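Local atomic coordinates of lipoprotein (Mycoplasma mycoides subsp. capri, PDB entry 7ADK), a protein that probably acts as a surface peptidase of the mycoplasma DUF31 family in the PA clan, perhaps cleaving host immunoglobulins as its relatives do. Residues Met429-Glu434 and Asp590-Phe595; Ile542-Phe547 and Lys830-Lys835; Tyr743-Leu748 and Phe789-Tyr794; Leu810-Gly815 and Ala838-Gly843. One frame throughout, in Å; residues are numbered along the deposited sequence.

Contact 1 of 4, residues Met429-Glu434 and Asp590-Phe595; sequences MDYLDE and DKKVKF
Tyr431 and Lys592 meet with their side chains crossing at about a right angle. The methylene carbon Lys592 CE comes to the hydroxyl end of the tyrosine, 3.2 Å from Tyr431 OH, and approaches its ring obliquely. It also lies 3.7 Å from Tyr431 CE2. The lysine chain is extended up to CE and bends at its last torsion (chi4 69°). This bend turns NZ to the carbonyl oxygens of Ser587 and Ser589, to which it is hydrogen-bonded. The ammonium group is therefore held by its own loop, and Tyr431 mainly meets the aliphatic part of the chain.

The second half of the contact is apolar. Val593 points at the strand, and its methyl Val593 CG2 lies 3.4 Å from the backbone oxygen Met429 O. The same methyl is 4.2 Å from Met429 CB. The methionine sulfur lies at the edge of the Phe595 ring, near the ring plane, with Met429 SD 4.4 Å from Phe595 CZ. Strand 421-433 has a classic beta bulge here, where Met429 and Asp430 both pair with Tyr444. Met429 O is hydrogen-bonded to Tyr586 OH.

Strand 421-433 belongs to the ten-strand sheet, whereas 594-595 joins the nine-strand sheet. With no hydrogen bond between them, the contact between the two segments is largely buried van der Waals packing.

Contact 2 of 4, residues Ile542-Phe547 and Lys830-Lys835; sequences IVEVDF and KMYSGK
Glu544 and Tyr832 come from opposite directions, and their torsions set the line of approach. Glu544 stretches straight out from its strand, with CG trans to the backbone N (chi1 179°) and the chain extended beyond it. Tyr832 holds CG trans to its own carbonyl carbon (chi1 -56°), which sends the ring toward the glutamate. The phenol donates a hydrogen bond from Tyr832 OH to Glu544 OE2 at 2.6 Å. The acceptor uses the syn lone pair of the carboxylate. Glu544 OE2 lies at the edge of the tyrosine ring, near its plane, and is 3.5 Å from Tyr832 CZ. The carboxylate is not coplanar with the ring, since the two planes stand 51° apart.

The bond joins two kinds of structure. Glu544 lies on strand 541-546, part of the ten-strand antiparallel sheet. Helix 824-831 ends just before Tyr832. This tyrosine also begins a type II beta turn, closed by Lys835 N to Tyr832 O at 3.1 Å.

Strand 442-447 supplies further partners. Tyr444 OH is a second hydrogen-bond partner of Glu544 OE2, and Lys442 forms a long, weak ion pair with Glu544 OE1. Two hydroxyls on one oxygen, with a lysine nearby, would tend to stabilise a negative charge on this buried carboxylate. The Tyr832 ring also packs on Lys442, Tyr444 and Leu432.

Contact 3 of 4, residues Tyr743-Leu748 and Phe789-Tyr794; sequences YGLEIL and FRSDGY
Strands 737-747 and 783-792 pair antiparallel in the nine-strand mixed sheet, and Leu745 meets Arg790 and Ser791 just beyond its own backbone pairing with Ala788. The regular backbone bonds of Leu745 and Ile747 go to Ala788 and Ala786. Ser791 lies three residues beyond Ala788, and here the contact is made by side chains and one carbonyl group. Leu745 and Ser791 both point their side chains across the gap, and Leu745 CB is 4.1 Å from Ser791 CB. Further out, one leucine methyl reaches the second strand, with Leu745 CD2 3.8 Å from the backbone oxygen Arg790 O. Arg790 sets off away from Leu745 at its CB, and its NH1 forms a salt bridge with Asp809.

The serine hydroxyl makes two hydrogen bonds, neither of them to Leu745. With chi1 at 173°, OG lies opposite the backbone N and beside the carbonyl carbon. There Ser791 OG accepts a hydrogen bond from Gly793 N at 3.0 Å, with an N-H...O angle of 153°. It is also hydrogen-bonded to the carbonyl oxygen of Gly806. The backbone N of Leu745 is hydrogen-bonded to Tyr808 OH.

The bond to the amide two residues on makes Ser791 the head of an ST turn. The antiparallel pairing beside it is consistent with one of the two beta barrels of a PA-clan peptidase.

Contact 4 of 4, residues Leu810-Gly815 and Ala838-Gly843; sequences LIYGGG and ALFQNG
The main interaction between Tyr812 and Phe840 is aromatic. They form an offset edge-to-face pair in which the edge of Phe840 is directed toward the face of Tyr812. The ring centroids are 5.4 Å apart and the planes meet at 63°. The nearest approach is between Tyr812 CE1 and Phe840 CE1, at 3.6 Å. Tyr812 CD1 lies almost as close, 3.7 Å from Phe840 CE1, so this phenylalanine carbon comes obliquely onto the CD1-CE1 bond of the tyrosine. Phe840 CG lies beside its backbone N and trans to the carbonyl carbon (chi1 -61°), which carries the ring over to the other loop.

A backbone oxygen adds a looser van der Waals contact. Ile811 O is 4.0 Å from Phe840 CZ, approaching that ring obliquely.

No hydrogen bond crosses between the two segments; those present lie within them or go to neighbours. Phe840 to Gly843 is a type I beta turn, closed by Gly843 N to Phe840 O at 2.9 Å. The side-chain amide Gln841 NE2 bonds back to Ala838 O at 3.0 Å, with an N-H...O angle of 161°. In the other loop, Asp809 OD1 is hydrogen-bonded to the amides of both Ile811 and Tyr812.

The pair joins the loop after strand 807-809 to the loop after strand 836-837. Phe853 stacks on Tyr812, Arg825 of helix 824-831 touches Phe840, and Phe595 of strand 594-595 packs against Ile811 and Leu839.

How the contacts relate
Contacts 1, 2 and 4 lie close together, with centres 11 to 13 Å apart. Contact 1 touches both others. Leu432 CD2 packs 3.8 Å from Tyr832 CD1 of contact 2, and Asp430 OD1 probably accepts a hydrogen bond from Leu839 N of contact 4 at 3.0 Å. Contacts 2 and 4 adjoin in sequence but do not otherwise touch. The centre of contact 3 lies nearer the chain centre, about 17 Å from it, against 25 to 26 Å for the others. Phe789 links it outward: Phe595 CD1 of contact 1 lies 3.9 Å from Phe789 CD2, and Phe789 O probably bonds to Leu810 N of contact 4 at 3.1 Å. Contacts 2 and 3 are separate, with nearest atoms about 7 Å apart.

Contact 1 of 4, residues Met429-Glu434 and Asp590-Phe595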
loop_
_atom_site.group_PDB
_atom_site.type_symbol
_atom_site.label_atom_id
_atom_site.label_comp_id
_atom_site.label_asym_id
_atom_site.label_seq_id
_atom_site.Cartn_x
_atom_site.Cartn_y
_atom_site.Cartn_z
ATOM N N MET B 429 22.543 -1.369 19.558
ATOM C CA MET B 429 23.991 -1.456 19.401
ATOM C C MET B 429 24.684 -2.128 20.579
ATOM O O MET B 429 25.631 -2.876 20.375
ATOM C CB MET B 429 24.586 -0.096 19.045
ATOM C CG MET B 429 24.715 0.911 20.188
ATOM S SD MET B 429 25.962 2.185 19.894
ATOM C CE MET B 429 25.080 3.183 18.703
ATOM N N ASP B 430 24.217 -1.929 21.808
ATOM C CA ASP B 430 24.946 -2.347 23.003
ATOM C C ASP B 430 24.014 -2.612 24.196
ATOM O O ASP B 430 22.853 -2.202 24.205
ATOM C CB ASP B 430 26.010 -1.278 23.305
ATOM C CG ASP B 430 27.085 -1.693 24.298
ATOM O OD1 ASP B 430 27.281 -2.897 24.505
ATOM O OD2 ASP B 430 27.747 -0.806 24.879
ATOM N N TYR B 431 24.532 -3.286 25.219
ATOM C CA TYR B 431 23.924 -3.384 26.542
ATOM C C TYR B 431 24.980 -3.402 27.652
ATOM O O TYR B 431 26.041 -3.999 27.510
ATOM C CB TYR B 431 22.979 -4.584 26.640
ATOM C CG TYR B 431 23.542 -5.956 26.324
ATOM C CD1 TYR B 431 24.286 -6.673 27.277
ATOM C CD2 TYR B 431 23.246 -6.546 25.085
ATOM C CE1 TYR B 431 24.707 -7.982 27.000
ATOM C CE2 TYR B 431 23.673 -7.847 24.795
ATOM C CZ TYR B 431 24.396 -8.571 25.758
ATOM O OH TYR B 431 24.819 -9.819 25.462
ATOM N N LEU B 432 24.661 -2.774 28.778
ATOM C CA LEU B 432 25.496 -2.781 29.974
ATOM C C LEU B 432 25.481 -4.190 30.563
ATOM O O LEU B 432 24.418 -4.790 30.672
ATOM C CB LEU B 432 24.946 -1.719 30.933
ATOM C CG LEU B 432 25.671 -1.568 32.269
ATOM C CD1 LEU B 432 27.088 -1.047 32.116
ATOM C CD2 LEU B 432 24.908 -0.585 33.133
ATOM N N ASP B 433 26.635 -4.749 30.906
ATOM C CA ASP B 433 26.759 -6.160 31.267
ATOM C C ASP B 433 27.153 -6.350 32.742
ATOM O O ASP B 433 28.334 -6.353 33.090
ATOM C CB ASP B 433 27.695 -6.841 30.257
ATOM C CG ASP B 433 27.703 -8.364 30.383
ATOM O OD1 ASP B 433 27.110 -8.896 31.335
ATOM O OD2 ASP B 433 28.264 -9.039 29.497
ATOM N N GLU B 434 26.161 -6.482 33.628
ATOM C CA GLU B 434 26.372 -6.680 35.073
ATOM C C GLU B 434 26.538 -8.167 35.455
ATOM O O GLU B 434 27.218 -8.491 36.418
ATOM C CB GLU B 434 25.160 -6.153 35.861
ATOM C CG GLU B 434 24.738 -4.706 35.560
ATOM C CD GLU B 434 23.565 -4.632 34.571
ATOM O OE1 GLU B 434 23.367 -5.571 33.769
ATOM O OE2 GLU B 434 22.804 -3.646 34.624
ATOM N N ASP B 590 24.374 -14.507 18.303
ATOM C CA ASP B 590 25.792 -14.314 17.954
ATOM C C ASP B 590 26.063 -13.156 16.963
ATOM O O ASP B 590 27.152 -12.581 17.021
ATOM C CB ASP B 590 26.415 -15.634 17.461
ATOM C CG ASP B 590 26.846 -16.596 18.577
ATOM O OD1 ASP B 590 27.566 -17.580 18.287
ATOM O OD2 ASP B 590 26.500 -16.382 19.752
ATOM N N LYS B 591 25.129 -12.803 16.065
ATOM C CA LYS B 591 25.271 -11.704 15.089
ATOM C C LYS B 591 25.069 -10.318 15.729
ATOM O O LYS B 591 24.268 -9.512 15.258
ATOM C CB LYS B 591 24.382 -11.913 13.850
ATOM C CG LYS B 591 24.772 -13.085 12.938
ATOM C CD LYS B 591 24.144 -12.903 11.546
ATOM C CE LYS B 591 24.520 -13.978 10.527
ATOM N NZ LYS B 591 23.911 -13.730 9.202
ATOM N N LYS B 592 25.791 -10.030 16.813
ATOM C CA LYS B 592 25.891 -8.695 17.434
ATOM C C LYS B 592 26.635 -7.716 16.529
ATOM O O LYS B 592 27.445 -8.140 15.701
ATOM C CB LYS B 592 26.523 -8.768 18.817
ATOM C CG LYS B 592 25.625 -9.507 19.815
ATOM C CD LYS B 592 26.147 -9.347 21.242
ATOM C CE LYS B 592 25.208 -9.998 22.243
ATOM N NZ LYS B 592 25.199 -11.460 22.146
ATOM N N VAL B 593 26.356 -6.416 16.676
ATOM C CA VAL B 593 26.966 -5.416 15.790
ATOM C C VAL B 593 28.464 -5.233 16.022
ATOM O O VAL B 593 28.973 -5.387 17.133
ATOM C CB VAL B 593 26.263 -4.054 15.820
ATOM C CG1 VAL B 593 24.772 -4.200 15.572
ATOM C CG2 VAL B 593 26.454 -3.260 17.103
ATOM N N LYS B 594 29.138 -4.872 14.934
ATOM C CA LYS B 594 30.533 -4.437 14.805
ATOM C C LYS B 594 30.545 -3.101 14.060
ATOM O O LYS B 594 29.530 -2.716 13.501
ATOM C CB LYS B 594 31.306 -5.525 14.048
ATOM C CG LYS B 594 31.512 -6.828 14.826
ATOM C CD LYS B 594 31.937 -7.990 13.928
ATOM C CE LYS B 594 30.786 -8.451 13.041
ATOM N NZ LYS B 594 31.129 -9.598 12.190
ATOM N N PHE B 595 31.669 -2.402 14.011
ATOM C CA PHE B 595 31.794 -1.111 13.324
ATOM C C PHE B 595 32.846 -1.181 12.225
ATOM O O PHE B 595 33.831 -1.905 12.352
ATOM C CB PHE B 595 32.089 0.003 14.330
ATOM C CG PHE B 595 30.884 0.385 15.152
ATOM C CD1 PHE B 595 30.021 1.388 14.689
ATOM C CD2 PHE B 595 30.574 -0.308 16.330
ATOM C CE1 PHE B 595 28.861 1.704 15.400
ATOM C CE2 PHE B 595 29.409 0.006 17.036
ATOM C CZ PHE B 595 28.559 1.022 16.583
#

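Contact 2 of 4, residues Ile542-Phe547 and Lys830-Lys835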
loop_
_atom_site.group_PDB
_atom_site.type_symbol
_atom_site.label_atom_id
_atom_site.label_comp_id
_atom_site.label_asym_id
_atom_site.label_seq_id
_atom_site.Cartn_x
_atom_site.Cartn_y
_atom_site.Cartn_z
ATOM N N ILE B 542 23.027 8.492 20.707
ATOM C CA ILE B 542 22.872 7.170 21.325
ATOM C C ILE B 542 21.948 7.252 22.535
ATOM O O ILE B 542 22.239 7.959 23.494
ATOM C CB ILE B 542 24.228 6.542 21.685
ATOM C CG1 ILE B 542 25.194 6.570 20.490
ATOM C CG2 ILE B 542 24.025 5.110 22.202
ATOM C CD1 ILE B 542 26.597 6.098 20.818
ATOM N N VAL B 543 20.829 6.542 22.490
ATOM C CA VAL B 543 19.764 6.549 23.494
ATOM C C VAL B 543 19.825 5.302 24.366
ATOM O O VAL B 543 19.873 4.181 23.879
ATOM C CB VAL B 543 18.383 6.650 22.815
ATOM C CG1 VAL B 543 17.226 6.468 23.810
ATOM C CG2 VAL B 543 18.248 8.003 22.115
ATOM N N GLU B 544 19.786 5.488 25.671
ATOM C CA GLU B 544 19.658 4.436 26.673
ATOM C C GLU B 544 18.183 4.172 26.995
ATOM O O GLU B 544 17.405 5.103 27.190
ATOM C CB GLU B 544 20.450 4.863 27.908
ATOM C CG GLU B 544 20.406 3.876 29.075
ATOM C CD GLU B 544 21.124 4.426 30.316
ATOM O OE1 GLU B 544 20.482 5.169 31.088
ATOM O OE2 GLU B 544 22.301 4.071 30.554
ATOM N N VAL B 545 17.812 2.899 27.078
ATOM C CA VAL B 545 16.521 2.441 27.578
ATOM C C VAL B 545 16.736 1.412 28.686
ATOM O O VAL B 545 17.356 0.371 28.469
ATOM C CB VAL B 545 15.652 1.894 26.439
ATOM C CG1 VAL B 545 14.280 1.521 26.957
ATOM C CG2 VAL B 545 15.452 2.889 25.304
ATOM N N ASP B 546 16.221 1.684 29.884
ATOM C CA ASP B 546 16.345 0.803 31.052
ATOM C C ASP B 546 15.031 0.059 31.312
ATOM O O ASP B 546 14.137 0.547 32.003
ATOM C CB ASP B 546 16.842 1.625 32.250
ATOM C CG ASP B 546 17.230 0.793 33.483
ATOM O OD1 ASP B 546 16.892 -0.400 33.571
ATOM O OD2 ASP B 546 17.944 1.352 34.344
ATOM N N PHE B 547 14.878 -1.129 30.703
ATOM C CA PHE B 547 13.619 -1.874 30.777
ATOM C C PHE B 547 13.291 -2.386 32.188
ATOM O O PHE B 547 12.117 -2.558 32.510
ATOM C CB PHE B 547 13.641 -3.041 29.791
ATOM C CG PHE B 547 13.672 -2.627 28.337
ATOM C CD1 PHE B 547 12.534 -2.009 27.776
ATOM C CD2 PHE B 547 14.814 -2.852 27.558
ATOM C CE1 PHE B 547 12.552 -1.615 26.427
ATOM C CE2 PHE B 547 14.826 -2.469 26.202
ATOM C CZ PHE B 547 13.694 -1.847 25.650
ATOM N N LYS B 830 32.713 7.333 32.025
ATOM C CA LYS B 830 32.400 8.184 33.182
ATOM C C LYS B 830 31.098 7.782 33.877
ATOM O O LYS B 830 31.018 7.855 35.099
ATOM C CB LYS B 830 32.435 9.677 32.814
ATOM C CG LYS B 830 31.416 10.121 31.762
ATOM C CD LYS B 830 31.311 11.639 31.641
ATOM C CE LYS B 830 30.165 12.035 30.724
ATOM N NZ LYS B 830 30.046 13.485 30.553
ATOM N N MET B 831 30.094 7.321 33.131
ATOM C CA MET B 831 28.810 6.883 33.692
ATOM C C MET B 831 28.909 5.546 34.441
ATOM O O MET B 831 28.309 5.396 35.500
ATOM C CB MET B 831 27.754 6.804 32.579
ATOM C CG MET B 831 27.510 8.178 31.944
ATOM S SD MET B 831 26.152 8.257 30.762
ATOM C CE MET B 831 24.743 7.990 31.864
ATOM N N TYR B 832 29.678 4.587 33.918
ATOM C CA TYR B 832 29.733 3.189 34.376
ATOM C C TYR B 832 31.178 2.689 34.596
ATOM O O TYR B 832 31.562 1.606 34.153
ATOM C CB TYR B 832 28.913 2.310 33.417
ATOM C CG TYR B 832 27.475 2.759 33.244
ATOM C CD1 TYR B 832 26.570 2.648 34.311
ATOM C CD2 TYR B 832 27.054 3.337 32.035
ATOM C CE1 TYR B 832 25.254 3.113 34.170
ATOM C CE2 TYR B 832 25.731 3.778 31.877
ATOM C CZ TYR B 832 24.829 3.675 32.953
ATOM O OH TYR B 832 23.557 4.131 32.849
ATOM N N SER B 833 31.993 3.490 35.289
ATOM C CA SER B 833 33.417 3.255 35.527
ATOM C C SER B 833 33.676 1.882 36.144
ATOM O O SER B 833 33.154 1.552 37.209
ATOM C CB SER B 833 33.981 4.365 36.417
ATOM O OG SER B 833 33.214 4.491 37.601
ATOM N N GLY B 834 34.491 1.070 35.474
ATOM C CA GLY B 834 34.851 -0.286 35.892
ATOM C C GLY B 834 33.901 -1.403 35.447
ATOM O O GLY B 834 34.291 -2.570 35.504
ATOM N N LYS B 835 32.706 -1.125 34.907
ATOM C CA LYS B 835 31.776 -2.154 34.384
ATOM C C LYS B 835 32.065 -2.581 32.931
ATOM O O LYS B 835 32.767 -1.894 32.203
ATOM C CB LYS B 835 30.315 -1.697 34.586
ATOM C CG LYS B 835 29.930 -1.351 36.033
ATOM C CD LYS B 835 30.164 -2.488 37.026
ATOM C CE LYS B 835 29.841 -2.137 38.468
ATOM N NZ LYS B 835 28.477 -1.936 38.775
#

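Contact 3 of 4, residues Tyr743-Leu748 and Phe789-Tyr794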
loop_
_atom_site.group_PDB
_atom_site.type_symbol
_atom_site.label_atom_id
_atom_site.label_comp_id
_atom_site.label_asym_id
_atom_site.label_seq_id
_atom_site.Cartn_x
_atom_site.Cartn_y
_atom_site.Cartn_z
ATOM N N TYR B 743 28.900 18.572 9.837
ATOM C CA TYR B 743 30.315 18.265 9.696
ATOM C C TYR B 743 30.604 16.753 9.683
ATOM O O TYR B 743 29.836 15.949 10.214
ATOM C CB TYR B 743 31.057 18.959 10.847
ATOM C CG TYR B 743 32.531 18.632 10.904
ATOM C CD1 TYR B 743 33.440 19.265 10.044
ATOM C CD2 TYR B 743 32.984 17.609 11.746
ATOM C CE1 TYR B 743 34.790 18.890 10.027
ATOM C CE2 TYR B 743 34.324 17.215 11.719
ATOM C CZ TYR B 743 35.235 17.870 10.874
ATOM O OH TYR B 743 36.544 17.551 10.936
ATOM N N GLY B 744 31.741 16.354 9.121
ATOM C CA GLY B 744 32.278 14.993 9.140
ATOM C C GLY B 744 32.334 14.320 7.771
ATOM O O GLY B 744 31.934 14.900 6.762
ATOM N N LEU B 745 32.856 13.095 7.731
ATOM C CA LEU B 745 32.827 12.249 6.539
ATOM C C LEU B 745 31.403 11.731 6.333
ATOM O O LEU B 745 30.788 11.247 7.284
ATOM C CB LEU B 745 33.847 11.110 6.700
ATOM C CG LEU B 745 33.851 10.062 5.570
ATOM C CD1 LEU B 745 34.268 10.655 4.240
ATOM C CD2 LEU B 745 34.824 8.945 5.905
ATOM N N GLU B 746 30.880 11.795 5.117
ATOM C CA GLU B 746 29.528 11.346 4.805
ATOM C C GLU B 746 29.426 10.596 3.474
ATOM O O GLU B 746 30.277 10.708 2.596
ATOM C CB GLU B 746 28.519 12.501 4.881
ATOM C CG GLU B 746 28.405 13.101 6.284
ATOM C CD GLU B 746 27.167 13.966 6.536
ATOM O OE1 GLU B 746 26.372 14.230 5.620
ATOM O OE2 GLU B 746 27.003 14.440 7.678
ATOM N N ILE B 747 28.370 9.796 3.372
ATOM C CA ILE B 747 28.117 8.789 2.343
ATOM C C ILE B 747 26.803 9.092 1.619
ATOM O O ILE B 747 25.854 9.541 2.255
ATOM C CB ILE B 747 28.069 7.408 3.022
ATOM C CG1 ILE B 747 29.350 7.054 3.804
ATOM C CG2 ILE B 747 27.720 6.297 2.043
ATOM C CD1 ILE B 747 30.633 7.019 2.996
ATOM N N LEU B 748 26.744 8.845 0.311
ATOM C CA LEU B 748 25.533 8.935 -0.507
ATOM C C LEU B 748 25.076 7.527 -0.965
ATOM O O LEU B 748 25.561 7.026 -1.979
ATOM C CB LEU B 748 25.724 9.882 -1.710
ATOM C CG LEU B 748 25.913 11.386 -1.450
ATOM C CD1 LEU B 748 24.779 11.950 -0.609
ATOM C CD2 LEU B 748 27.237 11.787 -0.815
ATOM N N PHE B 789 30.650 6.946 11.077
ATOM C CA PHE B 789 31.091 6.904 12.482
ATOM C C PHE B 789 32.590 7.173 12.665
ATOM O O PHE B 789 33.023 7.693 13.690
ATOM C CB PHE B 789 30.820 5.514 13.074
ATOM C CG PHE B 789 29.400 5.015 13.014
ATOM C CD1 PHE B 789 28.440 5.503 13.911
ATOM C CD2 PHE B 789 29.042 4.045 12.073
ATOM C CE1 PHE B 789 27.141 4.986 13.886
ATOM C CE2 PHE B 789 27.730 3.559 12.028
ATOM C CZ PHE B 789 26.790 4.005 12.955
ATOM N N ARG B 790 33.377 6.748 11.681
ATOM C CA ARG B 790 34.831 6.755 11.679
ATOM C C ARG B 790 35.331 7.501 10.457
ATOM O O ARG B 790 34.787 7.357 9.370
ATOM C CB ARG B 790 35.321 5.310 11.734
ATOM C CG ARG B 790 36.813 5.206 11.985
ATOM C CD ARG B 790 37.250 3.764 12.100
ATOM N NE ARG B 790 38.704 3.635 12.168
ATOM C CZ ARG B 790 39.458 3.663 13.241
ATOM N NH1 ARG B 790 38.993 3.853 14.432
ATOM N NH2 ARG B 790 40.729 3.478 13.143
ATOM N N SER B 791 36.379 8.281 10.640
ATOM C CA SER B 791 37.116 8.959 9.590
ATOM C C SER B 791 38.606 8.805 9.851
ATOM O O SER B 791 39.104 9.104 10.928
ATOM C CB SER B 791 36.715 10.427 9.496
ATOM O OG SER B 791 37.515 11.139 8.602
ATOM N N ASP B 792 39.324 8.393 8.822
ATOM C CA ASP B 792 40.781 8.387 8.736
ATOM C C ASP B 792 41.381 9.796 8.589
ATOM O O ASP B 792 42.595 9.986 8.654
ATOM C CB ASP B 792 41.102 7.540 7.514
ATOM C CG ASP B 792 42.555 7.128 7.340
ATOM O OD1 ASP B 792 42.953 6.890 6.176
ATOM O OD2 ASP B 792 43.257 6.966 8.354
ATOM N N GLY B 793 40.519 10.790 8.378
ATOM C CA GLY B 793 40.865 12.123 7.940
ATOM C C GLY B 793 41.219 12.146 6.464
ATOM O O GLY B 793 41.316 11.121 5.803
ATOM N N TYR B 794 41.409 13.350 5.946
ATOM C CA TYR B 794 41.863 13.619 4.593
ATOM C C TYR B 794 42.594 14.954 4.592
ATOM O O TYR B 794 42.185 15.874 5.312
ATOM C CB TYR B 794 40.689 13.635 3.612
ATOM C CG TYR B 794 41.133 13.537 2.172
ATOM C CD1 TYR B 794 41.333 12.275 1.595
ATOM C CD2 TYR B 794 41.353 14.702 1.408
ATOM C CE1 TYR B 794 41.725 12.167 0.252
ATOM C CE2 TYR B 794 41.786 14.600 0.076
ATOM C CZ TYR B 794 41.964 13.330 -0.509
ATOM O OH TYR B 794 42.396 13.206 -1.785
#

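Contact 4 of 4, residues Leu810-Gly815 and Ala838-Gly843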
loop_
_atom_site.group_PDB
_atom_site.type_symbol
_atom_site.label_atom_id
_atom_site.label_comp_id
_atom_site.label_asym_id
_atom_site.label_seq_id
_atom_site.Cartn_x
_atom_site.Cartn_y
_atom_site.Cartn_z
ATOM N N LEU B 810 33.787 8.329 16.580
ATOM C CA LEU B 810 32.793 8.751 17.570
ATOM C C LEU B 810 32.108 7.591 18.317
ATOM O O LEU B 810 31.276 7.832 19.182
ATOM C CB LEU B 810 31.895 9.893 17.044
ATOM C CG LEU B 810 31.266 9.783 15.656
ATOM C CD1 LEU B 810 30.256 8.660 15.634
ATOM C CD2 LEU B 810 30.601 11.087 15.272
ATOM N N ILE B 811 32.558 6.351 18.103
ATOM C CA ILE B 811 32.232 5.175 18.922
ATOM C C ILE B 811 33.404 4.819 19.856
ATOM O O ILE B 811 33.196 4.623 21.048
ATOM C CB ILE B 811 31.816 3.993 18.020
ATOM C CG1 ILE B 811 30.618 4.330 17.113
ATOM C CG2 ILE B 811 31.547 2.714 18.814
ATOM C CD1 ILE B 811 29.285 4.524 17.805
ATOM N N TYR B 812 34.643 4.778 19.348
ATOM C CA TYR B 812 35.824 4.370 20.132
ATOM C C TYR B 812 36.700 5.521 20.652
ATOM O O TYR B 812 37.412 5.320 21.636
ATOM C CB TYR B 812 36.665 3.365 19.337
ATOM C CG TYR B 812 36.032 2.003 19.158
ATOM C CD1 TYR B 812 36.259 0.996 20.107
ATOM C CD2 TYR B 812 35.209 1.749 18.051
ATOM C CE1 TYR B 812 35.673 -0.270 19.944
ATOM C CE2 TYR B 812 34.629 0.484 17.878
ATOM C CZ TYR B 812 34.872 -0.535 18.818
ATOM O OH TYR B 812 34.355 -1.772 18.647
ATOM N N GLY B 813 36.638 6.711 20.054
ATOM C CA GLY B 813 37.487 7.848 20.395
ATOM C C GLY B 813 38.935 7.705 19.916
ATOM O O GLY B 813 39.281 6.797 19.164
ATOM N N GLY B 814 39.799 8.606 20.372
ATOM C CA GLY B 814 41.254 8.483 20.221
ATOM C C GLY B 814 41.806 8.766 18.823
ATOM O O GLY B 814 42.923 8.359 18.516
ATOM N N GLY B 815 41.030 9.430 17.967
ATOM C CA GLY B 815 41.468 9.928 16.665
ATOM C C GLY B 815 42.184 11.272 16.762
ATOM O O GLY B 815 41.947 12.036 17.694
ATOM N N ALA B 838 28.432 -5.118 26.059
ATOM C CA ALA B 838 28.469 -6.057 24.937
ATOM C C ALA B 838 29.481 -5.669 23.830
ATOM O O ALA B 838 30.129 -6.549 23.266
ATOM C CB ALA B 838 27.058 -6.225 24.386
ATOM N N LEU B 839 29.664 -4.377 23.538
ATOM C CA LEU B 839 30.752 -3.868 22.686
ATOM C C LEU B 839 32.120 -3.774 23.387
ATOM O O LEU B 839 33.149 -3.776 22.722
ATOM C CB LEU B 839 30.390 -2.473 22.146
ATOM C CG LEU B 839 29.301 -2.428 21.074
ATOM C CD1 LEU B 839 29.044 -0.984 20.686
ATOM C CD2 LEU B 839 29.693 -3.171 19.816
ATOM N N PHE B 840 32.144 -3.677 24.710
ATOM C CA PHE B 840 33.311 -3.342 25.524
ATOM C C PHE B 840 33.506 -4.387 26.628
ATOM O O PHE B 840 33.386 -4.103 27.816
ATOM C CB PHE B 840 33.192 -1.892 26.026
ATOM C CG PHE B 840 33.138 -0.853 24.918
ATOM C CD1 PHE B 840 34.320 -0.472 24.266
ATOM C CD2 PHE B 840 31.918 -0.286 24.506
ATOM C CE1 PHE B 840 34.280 0.437 23.197
ATOM C CE2 PHE B 840 31.885 0.628 23.442
ATOM C CZ PHE B 840 33.062 0.988 22.782
ATOM N N GLN B 841 33.734 -5.642 26.248
ATOM C CA GLN B 841 33.717 -6.787 27.174
ATOM C C GLN B 841 34.923 -6.844 28.123
ATOM O O GLN B 841 34.866 -7.495 29.159
ATOM C CB GLN B 841 33.576 -8.094 26.393
ATOM C CG GLN B 841 32.245 -8.178 25.652
ATOM C CD GLN B 841 32.162 -9.364 24.713
ATOM O OE1 GLN B 841 32.572 -10.475 25.010
ATOM N NE2 GLN B 841 31.616 -9.183 23.541
ATOM N N ASN B 842 35.994 -6.118 27.801
ATOM C CA ASN B 842 37.124 -5.830 28.687
ATOM C C ASN B 842 36.986 -4.496 29.466
ATOM O O ASN B 842 37.888 -4.135 30.218
ATOM C CB ASN B 842 38.425 -5.900 27.865
ATOM C CG ASN B 842 38.691 -7.262 27.246
ATOM O OD1 ASN B 842 38.065 -7.654 26.274
ATOM N ND2 ASN B 842 39.626 -8.017 27.763
ATOM N N GLY B 843 35.883 -3.752 29.310
ATOM C CA GLY B 843 35.644 -2.432 29.909
ATOM C C GLY B 843 35.921 -1.238 28.984
ATOM O O GLY B 843 36.494 -1.365 27.903
#